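Side-chain contacts in precorrin-6A reductase (Rhodobacter capsulatus, PDB 4X7G), which catalyses the NADP-linked reduction of precorrin-6A in cobalamin biosynthesis: residues K136-L139 and R140-S143; G180-E183 and L184-E188; W102-Q105 and A106-W110. All blocks are in the same frame, centred on the assembly; numbering follows the deposited sequence.

Contact 1: residues K136-L139 and R140-S143; sequences KQHL and RDFS. With 3Y8 (3-[(1R,2S,3S,7S,11S,16S,17R,18R,19R)-2,7,12,18-tetrakis(2-hydroxy-2-oxoethyl)-3,13-bis(3-hydroxy-3-oxopropyl)-1,2,5,7,11,17-hexamethyl-17-(3-oxidanyl-3-oxidanylidene-prop-1-enyl)-3,6,8,10,15,16,18,19,21,24-decahydrocorrin-8-yl]propanoic acid), chain C.
His-138 and Asp-141 run alongside each other in the same direction, with ring and carboxylate planes 38° apart. Gln-137 CB sits over one face of the imidazole, offset toward its rim. Asp-141 OD2 approaches the ring obliquely and comes to 3.6 Å from His-138 CB. The Phe-142 ring turns an edge to the backbone, with Leu-139 O and His-138 O both near its plane, beside CD1. Two successive i to i+3 bonds join the halves: Asp-141 N to His-138 O at 3.0 Å, and Phe-142 N to Leu-139 O. In both, the donor stands well above the carbonyl plane. Leu-139 and Phe-142, both buried, pack on Leu-132 of strand 129-132.

The type I turn from Lys-136 to Leu-139 opens the stretch and faces the precorrin. Lys-136 N (2.8 Å) and Gln-137 N (3.0 Å) both donate to O63 of one acetate. The Gln-137 chain runs extended beyond CG (chi2 178°), which brings NE2 to the other oxygen, O62, at 2.9 Å in a nearly straight bond. NE2 also donates to O1N of NADP. Lys-136 bends at its last torsion, and NZ meets O58, a carboxylate oxygen of a neighbouring three-carbon arm, at 2.6 Å. The lysine charge would partly offset the ligand carboxylates, and Gln-137 joins precorrin and cofactor through one amide nitrogen.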
# COMPACT_ATOMS: atom_id res chain seq x y z
N LYS A 136 5.81 1.55 9.37
CA LYS A 136 6.75 1.05 10.30
C LYS A 136 8.06 0.50 9.73
O LYS A 136 9.07 0.52 10.42
CB LYS A 136 6.05 -0.04 11.20
CG LYS A 136 5.99 -1.39 10.65
CD LYS A 136 5.62 -2.41 11.78
CE LYS A 136 5.39 -3.80 11.13
NZ LYS A 136 4.37 -4.01 10.08
N GLN A 137 8.02 -0.10 8.57
CA GLN A 137 9.16 -0.97 8.19
C GLN A 137 10.43 -0.21 8.02
O GLN A 137 11.52 -0.81 8.21
CB GLN A 137 8.83 -1.79 6.95
CG GLN A 137 7.68 -2.80 7.14
CD GLN A 137 7.34 -3.55 5.87
OE1 GLN A 137 7.50 -4.81 5.82
NE2 GLN A 137 6.98 -2.86 4.81
N HIS A 138 10.37 1.05 7.57
CA HIS A 138 11.55 1.81 7.18
C HIS A 138 11.82 2.99 8.02
O HIS A 138 12.64 3.85 7.69
CB HIS A 138 11.57 2.04 5.64
CG HIS A 138 11.63 0.74 4.90
ND1 HIS A 138 10.62 0.21 4.11
CD2 HIS A 138 12.61 -0.21 4.93
CE1 HIS A 138 10.98 -1.00 3.70
NE2 HIS A 138 12.17 -1.28 4.17
N LEU A 139 11.19 3.06 9.19
CA LEU A 139 11.48 4.19 10.14
C LEU A 139 12.84 4.26 10.54
O LEU A 139 13.40 5.39 10.77
CB LEU A 139 10.71 4.02 11.45
CG LEU A 139 9.25 4.14 11.22
CD1 LEU A 139 8.50 3.90 12.56
CD2 LEU A 139 8.86 5.45 10.53
N ARG A 140 13.55 3.14 10.64
CA ARG A 140 14.89 3.15 11.02
C ARG A 140 15.81 3.95 10.09
O ARG A 140 16.84 4.44 10.46
CB ARG A 140 15.59 1.71 11.00
CG ARG A 140 15.70 1.00 12.35
CD ARG A 140 15.92 -0.48 12.09
NE ARG A 140 17.27 -0.90 11.67
CZ ARG A 140 18.25 -1.32 12.47
NH1 ARG A 140 18.09 -1.31 13.80
NH2 ARG A 140 19.40 -1.81 11.93
N ASP A 141 15.43 4.08 8.83
CA ASP A 141 16.25 4.86 7.90
C ASP A 141 16.49 6.29 8.40
O ASP A 141 17.48 6.95 8.21
CB ASP A 141 15.64 4.91 6.51
CG ASP A 141 15.34 3.60 5.90
OD1 ASP A 141 15.71 2.56 6.43
OD2 ASP A 141 14.72 3.53 4.85
N PHE A 142 15.45 6.85 9.11
CA PHE A 142 15.48 8.21 9.59
C PHE A 142 16.29 8.45 10.83
O PHE A 142 16.53 9.55 11.23
CB PHE A 142 14.04 8.81 9.73
CG PHE A 142 13.44 8.98 8.39
CD1 PHE A 142 12.92 7.94 7.70
CD2 PHE A 142 13.46 10.22 7.75
CE1 PHE A 142 12.42 8.12 6.43
CE2 PHE A 142 12.92 10.37 6.49
CZ PHE A 142 12.46 9.35 5.82
N SER A 143 16.84 7.34 11.36
CA SER A 143 17.85 7.41 12.37
C SER A 143 19.14 8.00 11.83
O SER A 143 19.99 8.41 12.62
CB SER A 143 18.16 6.01 12.94
OG SER A 143 18.78 5.13 11.95
C48 3Y8 C . -1.49 -5.40 6.76
C47 3Y8 C . -4.49 -4.31 7.04
C43 3Y8 C . -8.63 -0.95 3.90
C42 3Y8 C . -7.35 -0.33 4.61
C41 3Y8 C . -6.27 -0.44 3.55
C38 3Y8 C . -3.60 1.45 1.40
C37 3Y8 C . -4.58 2.12 2.29
C36 3Y8 C . -5.58 2.58 4.54
C35 3Y8 C . -2.82 3.95 3.98
C32 3Y8 C . -0.23 7.38 6.23
C31 3Y8 C . 0.31 6.22 5.29
C2 3Y8 C . 1.37 2.96 4.75
C1 3Y8 C . 0.90 1.66 5.48
C4 3Y8 C . -1.01 2.68 4.69
C5 3Y8 C . -2.31 2.75 4.37
C7 3Y8 C . -4.56 1.65 3.80
C8 3Y8 C . -4.98 0.23 4.01
C6 3Y8 C . -3.26 1.67 4.36
C3 3Y8 C . 0.06 3.77 4.68
C11 3Y8 C . -3.27 -2.06 6.52
C12 3Y8 C . -3.22 -3.48 6.77
C13 3Y8 C . -1.99 -3.96 6.72
C14 3Y8 C . -1.10 -2.83 6.49
C15 3Y8 C . 0.27 -2.93 6.39
C16 3Y8 C . 1.07 -1.73 6.13
C17 3Y8 C . 2.56 -1.65 6.32
C18 3Y8 C . 2.83 -0.15 5.96
C19 3Y8 C . 1.58 0.33 5.12
C20 3Y8 C . 0.87 1.86 7.00
C21 3Y8 C . -4.90 -4.25 8.58
C24 3Y8 C . -3.96 -1.27 7.63
C25 3Y8 C . 2.47 3.73 5.50
C26 3Y8 C . 1.77 2.65 3.30
O59 3Y8 C . 2.16 -0.07 11.08
C57 3Y8 C . 2.27 -1.12 10.30
O58 3Y8 C . 2.56 -2.29 10.64
C56 3Y8 C . 2.19 -0.81 8.83
C55 3Y8 C . 2.88 -1.83 7.88
C54 3Y8 C . 3.32 -2.62 5.44
C60 3Y8 C . 4.09 0.17 5.16
C61 3Y8 C . 5.37 0.00 5.84
O62 3Y8 C . 6.41 0.00 5.08
O63 3Y8 C . 5.46 -0.09 7.10
N24 3Y8 C . 0.58 -0.71 5.41
N23 3Y8 C . -1.87 -1.72 6.39
C49 3Y8 C . -1.30 -5.92 5.33
C50 3Y8 C . -0.90 -7.35 5.18
O51 3Y8 C . -0.64 -8.05 6.19
O52 3Y8 C . -0.95 -7.79 3.98
O23 3Y8 C . -6.11 -4.04 8.79
O22 3Y8 C . -4.03 -4.40 9.40
C10 3Y8 C . -3.94 -1.83 5.12
C9 3Y8 C . -4.03 -0.40 4.72
N22 3Y8 C . -2.98 0.50 4.98
O44 3Y8 C . -9.24 -0.17 3.16
O45 3Y8 C . -8.96 -1.99 4.28
O39 3Y8 C . -4.00 1.29 0.21
O40 3Y8 C . -2.45 1.25 1.81
N21 3Y8 C . -0.51 1.57 5.12
C27 3Y8 C . 2.08 3.92 2.46
O28 3Y8 C . 3.24 4.35 2.53
O29 3Y8 C . 1.20 4.45 1.79
C30 3Y8 C . -0.28 4.90 5.70
O34 3Y8 C . 0.10 7.24 7.46
O33 3Y8 C . -0.73 8.26 5.53
O HOH W 1 11.68 0.68 11.06

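Contact 2: residues G180-E183 and L184-E188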
# COMPACT_ATOMS: atom_id res chain seq x y z
N GLY A 180 -9.49 14.27 9.35
CA GLY A 180 -8.69 13.62 10.37
C GLY A 180 -7.19 13.98 10.27
O GLY A 180 -6.58 14.36 11.22
N ASP A 181 -6.69 13.95 9.01
CA ASP A 181 -5.26 14.28 8.83
C ASP A 181 -4.97 15.70 8.97
O ASP A 181 -3.91 16.13 9.44
CB ASP A 181 -4.79 13.70 7.49
CG ASP A 181 -4.43 12.23 7.60
OD1 ASP A 181 -4.89 11.55 8.54
OD2 ASP A 181 -3.71 11.73 6.69
N THR A 182 -5.95 16.60 8.65
CA THR A 182 -5.79 18.01 8.92
C THR A 182 -5.64 18.23 10.40
O THR A 182 -4.73 18.96 10.86
CB THR A 182 -6.93 18.85 8.32
OG1 THR A 182 -6.96 18.67 6.93
CG2 THR A 182 -6.76 20.32 8.62
N GLU A 183 -6.48 17.65 11.22
CA GLU A 183 -6.40 17.85 12.65
C GLU A 183 -5.10 17.32 13.20
O GLU A 183 -4.50 17.94 14.08
CB GLU A 183 -7.63 17.17 13.33
CG GLU A 183 -7.54 17.10 14.82
CD GLU A 183 -7.54 18.40 15.54
OE1 GLU A 183 -7.93 19.37 14.97
OE2 GLU A 183 -7.07 18.51 16.70
N LEU A 184 -4.62 16.18 12.74
CA LEU A 184 -3.35 15.65 13.18
C LEU A 184 -2.19 16.57 12.84
O LEU A 184 -1.36 16.85 13.69
CB LEU A 184 -3.19 14.29 12.58
CG LEU A 184 -1.89 13.57 12.98
CD1 LEU A 184 -1.84 13.44 14.50
CD2 LEU A 184 -1.76 12.27 12.26
N LEU A 185 -2.12 16.98 11.61
CA LEU A 185 -0.98 17.82 11.20
C LEU A 185 -1.00 19.14 11.94
O LEU A 185 0.06 19.70 12.29
CB LEU A 185 -1.01 18.08 9.71
CG LEU A 185 -0.81 16.90 8.81
CD1 LEU A 185 -0.94 17.26 7.33
CD2 LEU A 185 0.54 16.31 8.97
N ARG A 186 -2.22 19.71 12.16
CA ARG A 186 -2.31 20.90 13.07
C ARG A 186 -1.87 20.64 14.51
O ARG A 186 -1.03 21.37 15.09
CB ARG A 186 -3.76 21.37 13.06
CG ARG A 186 -4.21 21.99 11.76
CD ARG A 186 -5.29 23.07 11.98
NE ARG A 186 -6.35 22.54 12.80
CZ ARG A 186 -6.49 22.69 14.11
NH1 ARG A 186 -5.81 23.58 14.86
NH2 ARG A 186 -7.47 22.00 14.66
N SER A 187 -2.42 19.67 15.11
CA SER A 187 -2.16 19.41 16.53
C SER A 187 -0.69 19.13 16.82
O SER A 187 -0.11 19.61 17.83
CB SER A 187 -3.10 18.33 17.00
OG SER A 187 -2.73 17.03 16.65
N GLU A 188 -0.01 18.51 15.85
CA GLU A 188 1.39 18.24 15.97
C GLU A 188 2.27 19.33 15.43
O GLU A 188 3.50 19.15 15.45
CB GLU A 188 1.73 16.92 15.28
CG GLU A 188 3.04 16.30 15.76
CD GLU A 188 3.06 15.64 17.12
OE1 GLU A 188 1.91 15.46 17.65
OE2 GLU A 188 4.08 15.16 17.65
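Glu-183 and Arg-186 pair on the exposed side of helix 178-187, one turn apart. Glu-183 OE1 lies 2.7 Å from Arg-186 NH2, a salt bridge. The chains cross obliquely, with carboxylate and guanidinium planes 66° apart. Glu-183 CG is anti to the backbone N (chi1 170°), and a bend at chi2 (65°) swings the carboxylate along the helix toward the arginine. Arg-186 has two conformers, and the bridge belongs to the one described, which makes it less certain than the backbone bonds.

The tight part is the helix itself. Leu-184 N, Leu-185 N, Arg-186 N and Ser-187 N bond to the carbonyls four residues back, at 2.9 Å for Leu-185 N to Asp-181 O. Leu-185 CG also rests 3.3 Å from Asp-181 O. Asp-181 is buried, and OD1 forms a salt bridge with Arg-153. Thr-182 OG1 turns back to Val-178 O.

Leu-184 packs on Leu-151 of strand 149-154 and Val-170 of strand 167-171. Leu-185 lies against Leu-213, and Thr-182 against Ala-209, so the helix packs on one face of the sheet that holds strands 149-154 and 167-171, with helix 205-213 alongside it.

Contact 3: residues W102-Q105 and A106-W110; sequences WTAQ and AGDRW
Asp-108 and Gln-105 close a type II beta turn that leads into strand 109-113, an outer strand of the six-stranded parallel sheet that also holds strand 216-220. Asp-108 N donates to Gln-105 O at 2.9 Å, the usual i+3 to i bond of such a turn. A side-chain bond runs the other way. Gln-105 N donates to Asp-108 OD2 at 2.8 Å, almost straight (178°), reaching the oxygen on its anti side and somewhat out of the carboxylate plane. Asp-108 CG is anti to its own carbonyl carbon (chi1 -72°), which lays the carboxylate back over the turn. The other oxygen, OD1, forms a salt bridge with Arg-211 of helix 205-213. If Asp-108 were an alanine, Gln-105 N would probably lose its acceptor, and Arg-211 its countercharge.

Two waters take up further polar atoms. One lies 2.7 Å from both Thr-103 O and Asp-108 OD2, though it has more acceptors within reach than protons. Another accepts from Gln-105 NE2 and donates to Ala-106 O. Gly-107 has a positive phi (95°), where a CB would collide with the carbonyl oxygen of Ala-106.

The Trp-110 indole lies against Ala-104 and Asp-108. Ala-104 CB makes a CH-pi contact over its six-membered ring, 4.1 Å from the centroid. Asp-108 CG sits over the same face, toward the rim. Trp-102 O lies at the edge of the indole, near its plane, and Trp-102 CB touches Trp-110 CH2 at 4.1 Å.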
# COMPACT_ATOMS: atom_id res chain seq x y z
N TRP A 102 -0.03 9.54 -7.70
CA TRP A 102 -0.58 10.85 -7.46
C TRP A 102 0.26 11.91 -8.20
O TRP A 102 1.45 11.75 -8.30
CB TRP A 102 -0.59 11.19 -5.97
CG TRP A 102 -1.45 10.37 -5.11
CD1 TRP A 102 -2.83 10.10 -5.27
CD2 TRP A 102 -1.08 9.73 -3.87
NE1 TRP A 102 -3.24 9.33 -4.28
CE2 TRP A 102 -2.24 9.11 -3.36
CE3 TRP A 102 0.11 9.61 -3.11
CZ2 TRP A 102 -2.22 8.40 -2.18
CZ3 TRP A 102 0.07 8.98 -1.95
CH2 TRP A 102 -1.08 8.36 -1.48
N THR A 103 -0.40 12.96 -8.70
CA THR A 103 0.26 14.04 -9.42
C THR A 103 -0.17 15.36 -8.79
O THR A 103 -1.24 15.52 -8.26
CB THR A 103 -0.01 13.99 -10.96
OG1 THR A 103 -1.39 13.99 -11.14
CG2 THR A 103 0.60 12.78 -11.55
N ALA A 104 0.74 16.27 -8.89
CA ALA A 104 0.59 17.55 -8.22
C ALA A 104 -0.46 18.41 -8.85
O ALA A 104 -0.59 18.41 -10.06
CB ALA A 104 1.91 18.30 -8.21
N GLN A 105 -1.22 19.10 -8.02
CA GLN A 105 -2.14 20.12 -8.52
C GLN A 105 -1.89 21.40 -7.82
O GLN A 105 -1.02 21.57 -6.99
CB GLN A 105 -3.58 19.70 -8.40
CG GLN A 105 -4.00 19.27 -7.07
CD GLN A 105 -5.29 18.50 -7.19
OE1 GLN A 105 -5.30 17.35 -7.69
NE2 GLN A 105 -6.40 19.15 -6.87
N ALA A 106 -2.74 22.38 -8.19
CA ALA A 106 -2.61 23.70 -7.64
C ALA A 106 -2.64 23.65 -6.13
O ALA A 106 -3.51 22.91 -5.58
CB ALA A 106 -3.84 24.53 -8.04
N GLY A 107 -1.69 24.31 -5.55
CA GLY A 107 -1.51 24.40 -4.12
C GLY A 107 -0.54 23.37 -3.52
O GLY A 107 -0.10 23.58 -2.42
N ASP A 108 -0.24 22.27 -4.25
CA ASP A 108 0.76 21.27 -3.76
C ASP A 108 2.14 21.87 -3.80
O ASP A 108 2.48 22.58 -4.77
CB ASP A 108 0.67 20.04 -4.62
CG ASP A 108 -0.56 19.22 -4.39
OD1 ASP A 108 -1.15 19.22 -3.24
OD2 ASP A 108 -1.02 18.59 -5.31
N ARG A 109 2.96 21.57 -2.81
CA ARG A 109 4.36 21.92 -2.82
C ARG A 109 5.17 20.67 -2.61
O ARG A 109 5.37 20.27 -1.44
CB ARG A 109 4.71 22.98 -1.77
CG ARG A 109 6.17 23.52 -1.87
CD ARG A 109 6.36 24.94 -1.27
NE ARG A 109 5.69 25.06 0.08
CZ ARG A 109 6.29 25.15 1.26
NH1 ARG A 109 7.60 25.04 1.28
NH2 ARG A 109 5.59 25.30 2.40
N TRP A 110 5.48 20.01 -3.67
CA TRP A 110 6.09 18.69 -3.65
C TRP A 110 7.49 18.68 -4.14
O TRP A 110 7.83 19.41 -5.13
CB TRP A 110 5.28 17.71 -4.47
CG TRP A 110 3.89 17.40 -3.99
CD1 TRP A 110 3.26 17.87 -2.87
CD2 TRP A 110 2.98 16.52 -4.64
NE1 TRP A 110 2.02 17.27 -2.79
CE2 TRP A 110 1.79 16.51 -3.85
CE3 TRP A 110 3.04 15.74 -5.78
CZ2 TRP A 110 0.71 15.72 -4.19
CZ3 TRP A 110 1.96 14.92 -6.07
CH2 TRP A 110 0.82 14.96 -5.31
O HOH W 2 -2.46 16.39 -6.03
O HOH W 3 -6.02 21.76 -6.02

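Contact 3 comes first along the chain. Its turn closes the end of the loop from strand 93-97 to strand 109-113, which belong to two different parallel sheets, so it lies on the passage between the two domains. Contact 1 follows in the loop between strands 129-132 and 149-154, beside both ligands. Contact 2 comes last, on the helix linking strands 167-171 and 192-196. The three are in series; none nests in or crosses another, and none touches another. Helix 205-213 links contacts 2 and 3, whose nearest atoms are about 9 Å apart. Strand 149-154 receives side chains from both contacts 1 and 2.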